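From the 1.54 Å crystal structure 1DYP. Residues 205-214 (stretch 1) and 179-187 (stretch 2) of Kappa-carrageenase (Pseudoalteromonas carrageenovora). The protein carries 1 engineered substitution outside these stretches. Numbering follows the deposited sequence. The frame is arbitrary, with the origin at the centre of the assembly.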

# COMPACT_ATOMS: atom_id res chain seq x y z
N THR A 205 5.88 -6.79 12.55
CA THR A 205 4.67 -7.05 13.32
C THR A 205 3.58 -6.06 12.93
O THR A 205 3.79 -4.85 12.97
CB THR A 205 4.95 -6.91 14.83
OG1 THR A 205 6.04 -7.78 15.18
CG2 THR A 205 3.72 -7.29 15.65
N TRP A 206 2.42 -6.59 12.56
CA TRP A 206 1.29 -5.77 12.13
C TRP A 206 0.25 -5.58 13.22
O TRP A 206 -0.01 -6.49 14.01
CB TRP A 206 0.61 -6.40 10.91
CG TRP A 206 1.38 -6.36 9.62
CD1 TRP A 206 1.15 -5.53 8.56
CD2 TRP A 206 2.42 -7.26 9.20
NE1 TRP A 206 1.95 -5.87 7.50
CE2 TRP A 206 2.75 -6.93 7.87
CE3 TRP A 206 3.10 -8.32 9.82
CZ2 TRP A 206 3.72 -7.62 7.13
CZ3 TRP A 206 4.08 -9.01 9.08
CH2 TRP A 206 4.37 -8.65 7.75
N TYR A 207 -0.37 -4.40 13.23
CA TYR A 207 -1.38 -4.07 14.23
C TYR A 207 -2.63 -3.45 13.61
O TYR A 207 -2.56 -2.75 12.61
CB TYR A 207 -0.83 -3.05 15.23
CG TYR A 207 0.43 -3.46 15.96
CD1 TYR A 207 1.67 -3.43 15.32
CD2 TYR A 207 0.38 -3.87 17.29
CE1 TYR A 207 2.83 -3.79 15.99
CE2 TYR A 207 1.54 -4.24 17.97
CZ TYR A 207 2.76 -4.20 17.32
OH TYR A 207 3.91 -4.55 17.99
N VAL A 208 -3.77 -3.72 14.24
CA VAL A 208 -5.04 -3.15 13.83
C VAL A 208 -5.73 -2.77 15.14
O VAL A 208 -6.04 -3.63 15.96
CB VAL A 208 -5.92 -4.14 13.05
CG1 VAL A 208 -7.28 -3.51 12.76
CG2 VAL A 208 -5.25 -4.51 11.74
N ASP A 209 -5.96 -1.47 15.32
CA ASP A 209 -6.58 -0.97 16.54
C ASP A 209 -5.89 -1.53 17.79
O ASP A 209 -6.54 -1.93 18.76
CB ASP A 209 -8.08 -1.30 16.57
CG ASP A 209 -8.90 -0.38 15.67
OD1 ASP A 209 -8.36 0.66 15.22
OD2 ASP A 209 -10.09 -0.67 15.43
N GLY A 210 -4.56 -1.57 17.75
CA GLY A 210 -3.78 -2.04 18.88
C GLY A 210 -3.51 -3.53 18.99
O GLY A 210 -2.62 -3.94 19.72
N GLU A 211 -4.28 -4.33 18.27
CA GLU A 211 -4.12 -5.78 18.30
C GLU A 211 -3.12 -6.27 17.27
O GLU A 211 -3.08 -5.76 16.15
CB GLU A 211 -5.47 -6.46 18.06
CG GLU A 211 -6.49 -6.16 19.14
CD GLU A 211 -6.09 -6.75 20.47
OE1 GLU A 211 -6.05 -7.99 20.58
OE2 GLU A 211 -5.81 -5.97 21.40
N ILE A 212 -2.30 -7.25 17.64
CA ILE A 212 -1.33 -7.80 16.70
C ILE A 212 -2.07 -8.75 15.77
O ILE A 212 -2.70 -9.72 16.22
CB ILE A 212 -0.20 -8.57 17.44
CG1 ILE A 212 0.62 -7.59 18.28
CG2 ILE A 212 0.69 -9.29 16.42
CD1 ILE A 212 1.74 -8.25 19.08
N VAL A 213 -2.01 -8.48 14.47
CA VAL A 213 -2.71 -9.30 13.49
C VAL A 213 -1.77 -10.01 12.54
O VAL A 213 -2.20 -10.75 11.66
CB VAL A 213 -3.69 -8.44 12.66
CG1 VAL A 213 -4.63 -7.68 13.58
CG2 VAL A 213 -2.93 -7.48 11.76
N GLY A 214 -0.47 -9.78 12.71
CA GLY A 214 0.49 -10.43 11.85
C GLY A 214 1.90 -10.29 12.35
O GLY A 214 2.24 -9.35 13.06
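Stretch 2 179-187: HNGYHLPFD

Stretch 1 is a β-hairpin. Strands 205-208 and 211-214 are joined by a type I' turn from Val 208 to Glu 211, and the pairing is fastened by four backbone hydrogen bonds, among them Trp 206 N to Gly 214 O at 2.8 Å and Glu 211 N to Val 208 O at 3.0 Å. Gly 210 takes the third position of the turn, where its phi/psi of 87/-17 would jam a CB against the preceding carbonyl. The hairpin turns the side chains of Trp 206, Val 208 and Val 213 toward stretch 2, and these make up most of the surface it offers.

Stretch 2 crosses that surface in a largely extended conformation, with a short strand at 181-183. No direct hydrogen bond joins the two stretches, so this is packing of side chains rather than the addition of a strand to a sheet. Its course is set by the register: Asn 180 lies near Gly 214 (CA to CA 5.4 Å), Tyr 182 near Val 213 (CA to CA 6.4 Å), and Leu 184 near Val 208 (CA to CA 8.3 Å). The chain therefore starts at the open end of the hairpin, runs toward the turn and draws away from the backbone as it goes.

His 179, the first residue to leave helical phi/psi after a helix, points away and makes no contact. Asn 180 points toward the hairpin with chi1 in m. Its ND2 lies over one face of the Trp 206 ring, 3.1 Å from CZ3, while its OD1 approaches Gly 214 CA at 3.4 Å. The fit depends on a missing side chain: a CB on Gly 214 would come within 2.7 Å of Asn 180 CG. Gly 181 adds little direct contact, but its carbonyl is tied to the hairpin by water 1, which donates to Gly 181 O at 2.6 Å and to Val 213 O at 2.8 Å.

Tyr 182, chi1 t, packs against both Val 213 and Val 208. Val 213 CG1 sits over its ring face, 3.4 Å from the centroid and only 9° off the normal, a well-centred CH-pi contact. Val 208 CB approaches Tyr 182 CE2 obliquely at 4.2 Å. The phenol reaches on to water 2, with Tyr 182 OH 2.8 Å from that water, which in turn donates to Val 208 O at 2.9 Å.

His 183 is out of reach. The CA-to-CB bond of Leu 184 points sideways, yet the end of its side chain comes nearer, bringing CD2 to 3.8 Å from Val 208 CG1. Pro 185 is out of reach. Phe 186, chi1 p, turns back toward the hairpin: its CZ meets Val 208 CG1 at 3.7 Å, at the ring edge, and its CE2 lies 3.2 Å from Asp 209 OD2. Asp 187 carries the chain out of range. The rule to read here is compact: Tyr 182, Leu 184 and Phe 186 gather round Val 208, Val 213 packs on the face of Tyr 182, a glycine makes room for an asparagine, and water links the backbone where the strands do not pair.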

# COMPACT_ATOMS: atom_id res chain seq x y z
N HIS A 179 2.20 -13.72 3.80
CA HIS A 179 0.80 -13.39 4.02
C HIS A 179 0.29 -13.44 5.45
O HIS A 179 0.60 -14.37 6.20
CB HIS A 179 -0.10 -14.29 3.15
CG HIS A 179 -1.57 -14.07 3.35
ND1 HIS A 179 -2.16 -12.83 3.20
CD2 HIS A 179 -2.57 -14.93 3.66
CE1 HIS A 179 -3.46 -12.94 3.40
NE2 HIS A 179 -3.74 -14.20 3.68
N ASN A 180 -0.48 -12.43 5.81
CA ASN A 180 -1.13 -12.35 7.11
C ASN A 180 -2.56 -11.94 6.79
O ASN A 180 -2.82 -10.79 6.46
CB ASN A 180 -0.52 -11.26 8.01
CG ASN A 180 0.88 -11.59 8.47
OD1 ASN A 180 1.10 -12.50 9.26
ND2 ASN A 180 1.84 -10.82 7.97
N GLY A 181 -3.48 -12.90 6.87
CA GLY A 181 -4.88 -12.61 6.60
C GLY A 181 -5.55 -12.37 7.93
O GLY A 181 -5.21 -13.02 8.92
N TYR A 182 -6.50 -11.45 7.97
CA TYR A 182 -7.17 -11.14 9.23
C TYR A 182 -8.65 -10.83 9.05
O TYR A 182 -9.05 -10.18 8.08
CB TYR A 182 -6.48 -9.94 9.87
CG TYR A 182 -7.04 -9.50 11.21
CD1 TYR A 182 -6.97 -10.33 12.33
CD2 TYR A 182 -7.55 -8.21 11.38
CE1 TYR A 182 -7.40 -9.90 13.58
CE2 TYR A 182 -7.98 -7.77 12.63
CZ TYR A 182 -7.90 -8.62 13.73
OH TYR A 182 -8.29 -8.16 14.97
N HIS A 183 -9.46 -11.31 9.98
CA HIS A 183 -10.88 -11.03 9.94
C HIS A 183 -11.10 -9.89 10.93
O HIS A 183 -11.00 -10.07 12.14
CB HIS A 183 -11.69 -12.26 10.36
CG HIS A 183 -13.17 -12.04 10.33
ND1 HIS A 183 -13.87 -11.53 11.40
CD2 HIS A 183 -14.07 -12.20 9.33
CE1 HIS A 183 -15.14 -11.38 11.06
NE2 HIS A 183 -15.28 -11.78 9.81
N LEU A 184 -11.36 -8.70 10.39
CA LEU A 184 -11.57 -7.52 11.21
C LEU A 184 -12.80 -7.65 12.10
O LEU A 184 -13.82 -8.20 11.70
CB LEU A 184 -11.72 -6.29 10.32
CG LEU A 184 -10.55 -5.92 9.41
CD1 LEU A 184 -11.00 -4.92 8.35
CD2 LEU A 184 -9.42 -5.35 10.25
N PRO A 185 -12.71 -7.14 13.34
CA PRO A 185 -13.85 -7.21 14.26
C PRO A 185 -14.78 -6.01 14.05
O PRO A 185 -15.57 -5.66 14.93
CB PRO A 185 -13.17 -7.19 15.63
CG PRO A 185 -12.01 -6.29 15.40
CD PRO A 185 -11.47 -6.77 14.06
N PHE A 186 -14.68 -5.41 12.88
CA PHE A 186 -15.49 -4.24 12.53
C PHE A 186 -15.49 -4.06 11.02
O PHE A 186 -14.70 -4.69 10.30
CB PHE A 186 -14.90 -2.99 13.20
CG PHE A 186 -13.44 -2.75 12.87
CD1 PHE A 186 -13.07 -2.19 11.65
CD2 PHE A 186 -12.44 -3.11 13.77
CE1 PHE A 186 -11.73 -1.99 11.33
CE2 PHE A 186 -11.10 -2.92 13.46
CZ PHE A 186 -10.74 -2.35 12.24
N ASP A 187 -16.38 -3.20 10.53
CA ASP A 187 -16.44 -2.91 9.10
C ASP A 187 -15.43 -1.78 8.93
O ASP A 187 -15.60 -0.70 9.50
CB ASP A 187 -17.84 -2.42 8.72
CG ASP A 187 -18.01 -2.26 7.22
OD1 ASP A 187 -17.08 -1.75 6.57
OD2 ASP A 187 -19.08 -2.63 6.70
O HOH W 1 -2.79 -12.93 9.99
O HOH W 2 -8.33 -5.43 15.71